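Local coordinates for protein 4-hydroxy-tetrahydrodipicolinate synthase (PDB 2EHH) that probably catalyses the condensation of pyruvate with aspartate semialdehyde to 4-hydroxy-tetrahydrodipicolinate, a step of lysine biosynthesis, at residues A[78-81]-A[82-85]; A[110-113]-A[114-117]; A[28-32]-A[33-37]. All coordinates share one frame; numbering follows the deposited sequence.

Contact 1. Residues A[78-81]-A[82-85]; sequences GNAT and HEAV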
# COMPACT_ATOMS: atom_id res chain seq x y z
N GLY A 78 17.97 -15.82 -9.40
CA GLY A 78 17.73 -14.63 -10.18
C GLY A 78 16.28 -14.75 -10.59
O GLY A 78 15.50 -15.35 -9.86
N ASN A 79 15.89 -14.19 -11.73
CA ASN A 79 14.51 -14.34 -12.15
C ASN A 79 14.38 -15.20 -13.40
O ASN A 79 13.38 -15.15 -14.11
CB ASN A 79 13.84 -12.97 -12.36
CG ASN A 79 14.54 -12.12 -13.39
OD1 ASN A 79 15.55 -12.52 -13.98
ND2 ASN A 79 14.01 -10.92 -13.63
N ALA A 80 15.42 -16.00 -13.65
CA ALA A 80 15.46 -16.92 -14.79
C ALA A 80 15.80 -18.31 -14.24
O ALA A 80 16.88 -18.52 -13.71
CB ALA A 80 16.52 -16.48 -15.80
N THR A 81 14.86 -19.24 -14.37
CA THR A 81 15.05 -20.60 -13.85
C THR A 81 16.29 -21.33 -14.37
O THR A 81 17.09 -21.83 -13.58
CB THR A 81 13.79 -21.45 -14.13
OG1 THR A 81 12.64 -20.75 -13.64
CG2 THR A 81 13.89 -22.81 -13.43
N HIS A 82 16.47 -21.39 -15.69
CA HIS A 82 17.62 -22.08 -16.27
C HIS A 82 18.92 -21.59 -15.64
O HIS A 82 19.77 -22.38 -15.23
CB HIS A 82 17.68 -21.84 -17.78
CG HIS A 82 18.68 -22.70 -18.49
ND1 HIS A 82 18.46 -24.04 -18.74
CD2 HIS A 82 19.90 -22.42 -19.00
CE1 HIS A 82 19.51 -24.55 -19.37
NE2 HIS A 82 20.40 -23.58 -19.54
N GLU A 83 19.06 -20.27 -15.57
CA GLU A 83 20.24 -19.65 -14.99
C GLU A 83 20.41 -20.01 -13.51
O GLU A 83 21.52 -20.31 -13.06
CB GLU A 83 20.12 -18.13 -15.16
CG GLU A 83 21.06 -17.30 -14.31
CD GLU A 83 20.88 -15.81 -14.54
OE1 GLU A 83 21.46 -15.27 -15.51
OE2 GLU A 83 20.14 -15.18 -13.76
N ALA A 84 19.31 -19.97 -12.76
CA ALA A 84 19.37 -20.30 -11.34
C ALA A 84 19.81 -21.76 -11.14
O ALA A 84 20.50 -22.08 -10.18
CB ALA A 84 18.01 -20.06 -10.68
N VAL A 85 19.38 -22.64 -12.04
CA VAL A 85 19.77 -24.04 -11.93
C VAL A 85 21.28 -24.17 -12.11
O VAL A 85 21.95 -24.81 -11.30
CB VAL A 85 19.07 -24.91 -13.00
CG1 VAL A 85 19.68 -26.31 -13.01
CG2 VAL A 85 17.58 -25.00 -12.71
O HOH W 1 18.34 -13.57 -13.28
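The N-terminal turn of barrel helix 81-93, entered from the loop after strand 71-75, shows how a helix can begin on backbone and water. Ala80 stands at the N-cap, and its O takes the N-H of Ala84 at 3.0 Å with an N-H...O angle of 158°. One residue on, Thr81 O receives Val85 N, the second bond of the first turn. The CG2 methyl of Val85 settles against that same carbonyl, 3.3 Å from Thr81 O, while the CB atoms of Ala80 and Glu83 lie 4.0 Å apart. Glu83 sends its chain back along the loop: CG is anti to the backbone N (chi1 164°) and the chain runs on extended, which brings the carboxylate beside Gly78. There a water that accepts from Asn79 N at 3.0 Å appears also to donate to OE2 of Glu83, though the 2.5 Å between them is doubtfully short. Thr81 turns its hydroxyl away to His117 of helix 111-124, whereas Ala80 and Asn79 pack on Pro48 of the second subunit. The start of the helix would probably favour a charged carboxylate at Glu83; a phosphate ion about 4 Å from its side chain, probably from the crystallisation liquor, might raise its proton affinity in the crystal. The water links the carboxylate to the loop backbone.

Contact 2. Residues A[110-113]-A[114-117]; sequences TQRG and LYEH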
# COMPACT_ATOMS: atom_id res chain seq x y z
N THR A 110 3.43 -16.33 -11.62
CA THR A 110 2.25 -16.76 -10.88
C THR A 110 2.77 -17.72 -9.81
O THR A 110 3.95 -18.08 -9.81
CB THR A 110 1.28 -17.53 -11.79
OG1 THR A 110 1.93 -18.72 -12.26
CG2 THR A 110 0.87 -16.68 -12.98
N GLN A 111 1.90 -18.12 -8.89
CA GLN A 111 2.31 -19.05 -7.84
C GLN A 111 2.75 -20.38 -8.46
O GLN A 111 3.67 -21.03 -7.96
CB GLN A 111 1.18 -19.29 -6.84
CG GLN A 111 0.86 -18.07 -5.97
CD GLN A 111 2.07 -17.58 -5.19
OE1 GLN A 111 2.76 -18.36 -4.52
NE2 GLN A 111 2.31 -16.27 -5.24
N ARG A 112 2.10 -20.77 -9.56
CA ARG A 112 2.46 -22.01 -10.23
C ARG A 112 3.89 -21.82 -10.77
O ARG A 112 4.72 -22.73 -10.69
CB ARG A 112 1.49 -22.30 -11.38
CG ARG A 112 1.80 -23.55 -12.21
CD ARG A 112 2.17 -24.75 -11.35
NE ARG A 112 1.89 -26.01 -12.02
CZ ARG A 112 2.67 -27.09 -11.99
NH1 ARG A 112 3.81 -27.06 -11.31
NH2 ARG A 112 2.31 -28.19 -12.62
N GLY A 113 4.15 -20.63 -11.29
CA GLY A 113 5.47 -20.31 -11.80
C GLY A 113 6.51 -20.37 -10.71
O GLY A 113 7.61 -20.86 -10.92
N LEU A 114 6.17 -19.86 -9.52
CA LEU A 114 7.11 -19.87 -8.41
C LEU A 114 7.36 -21.31 -7.98
O LEU A 114 8.48 -21.68 -7.63
CB LEU A 114 6.55 -19.06 -7.23
CG LEU A 114 6.44 -17.55 -7.46
CD1 LEU A 114 5.89 -16.86 -6.22
CD2 LEU A 114 7.83 -17.00 -7.81
N TYR A 115 6.31 -22.13 -8.00
CA TYR A 115 6.44 -23.54 -7.63
C TYR A 115 7.39 -24.24 -8.59
O TYR A 115 8.36 -24.88 -8.17
CB TYR A 115 5.06 -24.22 -7.68
CG TYR A 115 5.12 -25.73 -7.60
CD1 TYR A 115 5.47 -26.38 -6.41
CD2 TYR A 115 4.82 -26.51 -8.71
CE1 TYR A 115 5.52 -27.77 -6.34
CE2 TYR A 115 4.87 -27.90 -8.65
CZ TYR A 115 5.22 -28.53 -7.46
OH TYR A 115 5.24 -29.90 -7.41
N GLU A 116 7.12 -24.12 -9.89
CA GLU A 116 7.98 -24.77 -10.87
C GLU A 116 9.42 -24.27 -10.84
O GLU A 116 10.35 -25.03 -11.10
CB GLU A 116 7.39 -24.62 -12.28
CG GLU A 116 6.04 -25.32 -12.42
CD GLU A 116 5.57 -25.42 -13.86
OE1 GLU A 116 4.39 -25.76 -14.07
OE2 GLU A 116 6.39 -25.18 -14.78
N HIS A 117 9.60 -23.00 -10.50
CA HIS A 117 10.94 -22.41 -10.41
C HIS A 117 11.76 -23.13 -9.34
O HIS A 117 12.81 -23.71 -9.62
CB HIS A 117 10.83 -20.92 -10.07
CG HIS A 117 12.15 -20.24 -9.88
ND1 HIS A 117 12.99 -19.93 -10.93
CD2 HIS A 117 12.77 -19.79 -8.76
CE1 HIS A 117 14.06 -19.31 -10.47
NE2 HIS A 117 13.96 -19.22 -9.15
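The Arg112 guanidinium carries the Glu116 carboxylate over one face: OE1 of Glu116 sits above the centre of the group, 3.0 Å from CZ of Arg112, and the two planes stand 81° apart. No N-H points at the oxygen, so the salt bridge rests on charge alone; its length, 3.1 Å from Arg112 NH1 to Glu116 OE1, is unsure, because the model crowds NH1 against the edge of the Tyr115 ring, near the ring plane. Lys149 makes a cation-pi contact with that ring. A bend at chi2 (44°) turns the arginine chain along the helix toward Glu116, one turn on. The Gln111 amide, also flat, meets the methyl CD1 of Leu114, 3.8 Å from NE2 of Gln111; its polar ends are engaged by Thr146, Ser143 and Glu141. At the start of helix 111-124, Thr110 is the N-cap, and its OG1 accepts from Gly113 N at 3.1 Å. The backbone bond from Glu116 N to Arg112 O, 2.9 Å long, is nearly straight at 173°. Beside the pair, Glu116 also packs on Leu268 of the second subunit. Lacking a directed hydrogen bond, the ion pair should tolerate some shift of either partner, whereas the Thr110 cap and the i to i+4 backbone bonds are directional and hold the first turn.

Contact 3. Residues A[28-32]-A[33-37]; sequences EFHVD and NGTDA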
# COMPACT_ATOMS: atom_id res chain seq x y z
N GLU A 28 37.74 -14.28 7.66
CA GLU A 28 38.45 -14.55 8.90
C GLU A 28 37.80 -13.77 10.04
O GLU A 28 37.68 -14.25 11.16
CB GLU A 28 39.92 -14.14 8.77
CG GLU A 28 40.65 -14.88 7.66
CD GLU A 28 40.75 -16.37 7.92
OE1 GLU A 28 40.88 -17.14 6.94
OE2 GLU A 28 40.72 -16.78 9.10
N PHE A 29 37.38 -12.54 9.73
CA PHE A 29 36.71 -11.68 10.70
C PHE A 29 35.53 -12.42 11.32
O PHE A 29 35.36 -12.43 12.54
CB PHE A 29 36.23 -10.41 9.99
CG PHE A 29 35.45 -9.46 10.87
CD1 PHE A 29 36.03 -8.88 11.99
CD2 PHE A 29 34.14 -9.13 10.55
CE1 PHE A 29 35.32 -7.96 12.77
CE2 PHE A 29 33.42 -8.22 11.32
CZ PHE A 29 34.01 -7.63 12.44
N HIS A 30 34.72 -13.06 10.48
CA HIS A 30 33.57 -13.78 10.99
C HIS A 30 33.90 -15.10 11.67
O HIS A 30 33.20 -15.51 12.59
CB HIS A 30 32.53 -13.98 9.88
CG HIS A 30 31.79 -12.72 9.56
ND1 HIS A 30 32.13 -11.89 8.52
CD2 HIS A 30 30.80 -12.08 10.24
CE1 HIS A 30 31.40 -10.80 8.56
NE2 HIS A 30 30.58 -10.89 9.60
N VAL A 31 34.96 -15.75 11.22
CA VAL A 31 35.35 -17.01 11.85
C VAL A 31 35.73 -16.75 13.31
O VAL A 31 35.31 -17.47 14.20
CB VAL A 31 36.56 -17.66 11.12
CG1 VAL A 31 37.11 -18.82 11.96
CG2 VAL A 31 36.14 -18.17 9.76
N ASP A 32 36.51 -15.70 13.57
CA ASP A 32 36.90 -15.45 14.94
C ASP A 32 35.95 -14.56 15.75
O ASP A 32 36.28 -14.15 16.86
CB ASP A 32 38.34 -14.92 15.00
CG ASP A 32 38.54 -13.68 14.16
OD1 ASP A 32 39.71 -13.42 13.78
OD2 ASP A 32 37.55 -12.97 13.89
N ASN A 33 34.78 -14.27 15.20
CA ASN A 33 33.81 -13.45 15.93
C ASN A 33 32.50 -14.17 16.22
O ASN A 33 31.50 -13.54 16.55
CB ASN A 33 33.56 -12.13 15.20
CG ASN A 33 34.58 -11.07 15.55
OD1 ASN A 33 34.71 -10.68 16.71
ND2 ASN A 33 35.32 -10.61 14.55
N GLY A 34 32.51 -15.49 16.07
CA GLY A 34 31.33 -16.29 16.37
C GLY A 34 30.22 -16.44 15.35
O GLY A 34 29.23 -17.11 15.64
N THR A 35 30.36 -15.85 14.17
CA THR A 35 29.31 -15.97 13.16
C THR A 35 29.15 -17.44 12.75
O THR A 35 30.14 -18.14 12.53
CB THR A 35 29.63 -15.09 11.94
OG1 THR A 35 29.86 -13.75 12.38
CG2 THR A 35 28.47 -15.09 10.95
N ASP A 36 27.91 -17.89 12.64
CA ASP A 36 27.63 -19.28 12.29
C ASP A 36 27.78 -19.60 10.81
O ASP A 36 28.21 -20.70 10.44
CB ASP A 36 26.23 -19.67 12.76
CG ASP A 36 26.09 -19.59 14.27
OD1 ASP A 36 26.79 -20.34 14.97
OD2 ASP A 36 25.27 -18.78 14.75
N ALA A 37 27.44 -18.64 9.95
CA ALA A 37 27.55 -18.87 8.52
C ALA A 37 27.66 -17.57 7.75
O ALA A 37 27.25 -16.51 8.22
CB ALA A 37 26.34 -19.66 8.04
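Asn33 lays its amide nitrogen over one face of the Phe29 ring, with ND2 3.2 Å from both CD1 and CE1 of Phe29 and the amide plane turned 66° from that of the ring. The same ND2 donates to Phe29 O at 2.7 Å, bent to 144° at the hydrogen and tilted out of the carbonyl plane. The amide nitrogen thus packs over the ring while donating to a carbonyl at the last turn of the helix. Phe29 can lie beneath it because CG is anti to the backbone N. Asp32 runs alongside Asn33, pointing the same way, its carboxylate steeply turned from the amide. The imidazole of His30 is flanked differently: CD2 of Phe29 stands 3.8 Å above one of its faces, offset toward the rim, while Thr35 packs against the ring with its CB 3.6 Å from CD2 of His30. The bond of ND1 to Leu26 O, one turn back, helps fix the rotation of that imidazole, with a weak bond between NE2 and Asn207 O. His30 O gathers two backbone donors, Thr35 N at 3.3 Å and, weakly, Asn33 N. The bond from Thr35 resembles the six-to-one bond of a Schellman motif, and Gly34 has the positive phi (83°) that goes with it, but the five-to-two partner is missing, since Gly34 N and Val31 O are 3.9 Å apart. Beyond this turn the chain passes from helix 20-31 into strand 37-40. His30 and Thr35 pack on Val7 of strand 4-8, while Asp36 and Ala37 form backbone bonds with Ser5 and Val7 of that strand; Phe29, Asn33 and Thr35 rest on Pro211 at the start of helix 211-223.

Overall arrangement
All three contacts are turns at helix ends in one (beta/alpha)8 barrel, met along the chain in the order contact 3, contact 1, contact 2. Contact 3 ends helix 20-31 ahead of strand 37-40; contacts 1 and 2 begin helices 81-93 and 111-124, after strands 71-75 and 98-102. The latter two are neighbours, their centres 12 Å apart, joined by the probable hydrogen bond between Thr81 and His117. Contact 3 lies across the chain's centre, its own centre about 30 Å from that of contact 1 and about 36 Å from that of contact 2. The two helix starts lie against the second subunit, while the end of helix 20-31 meets no other chain of the assembly.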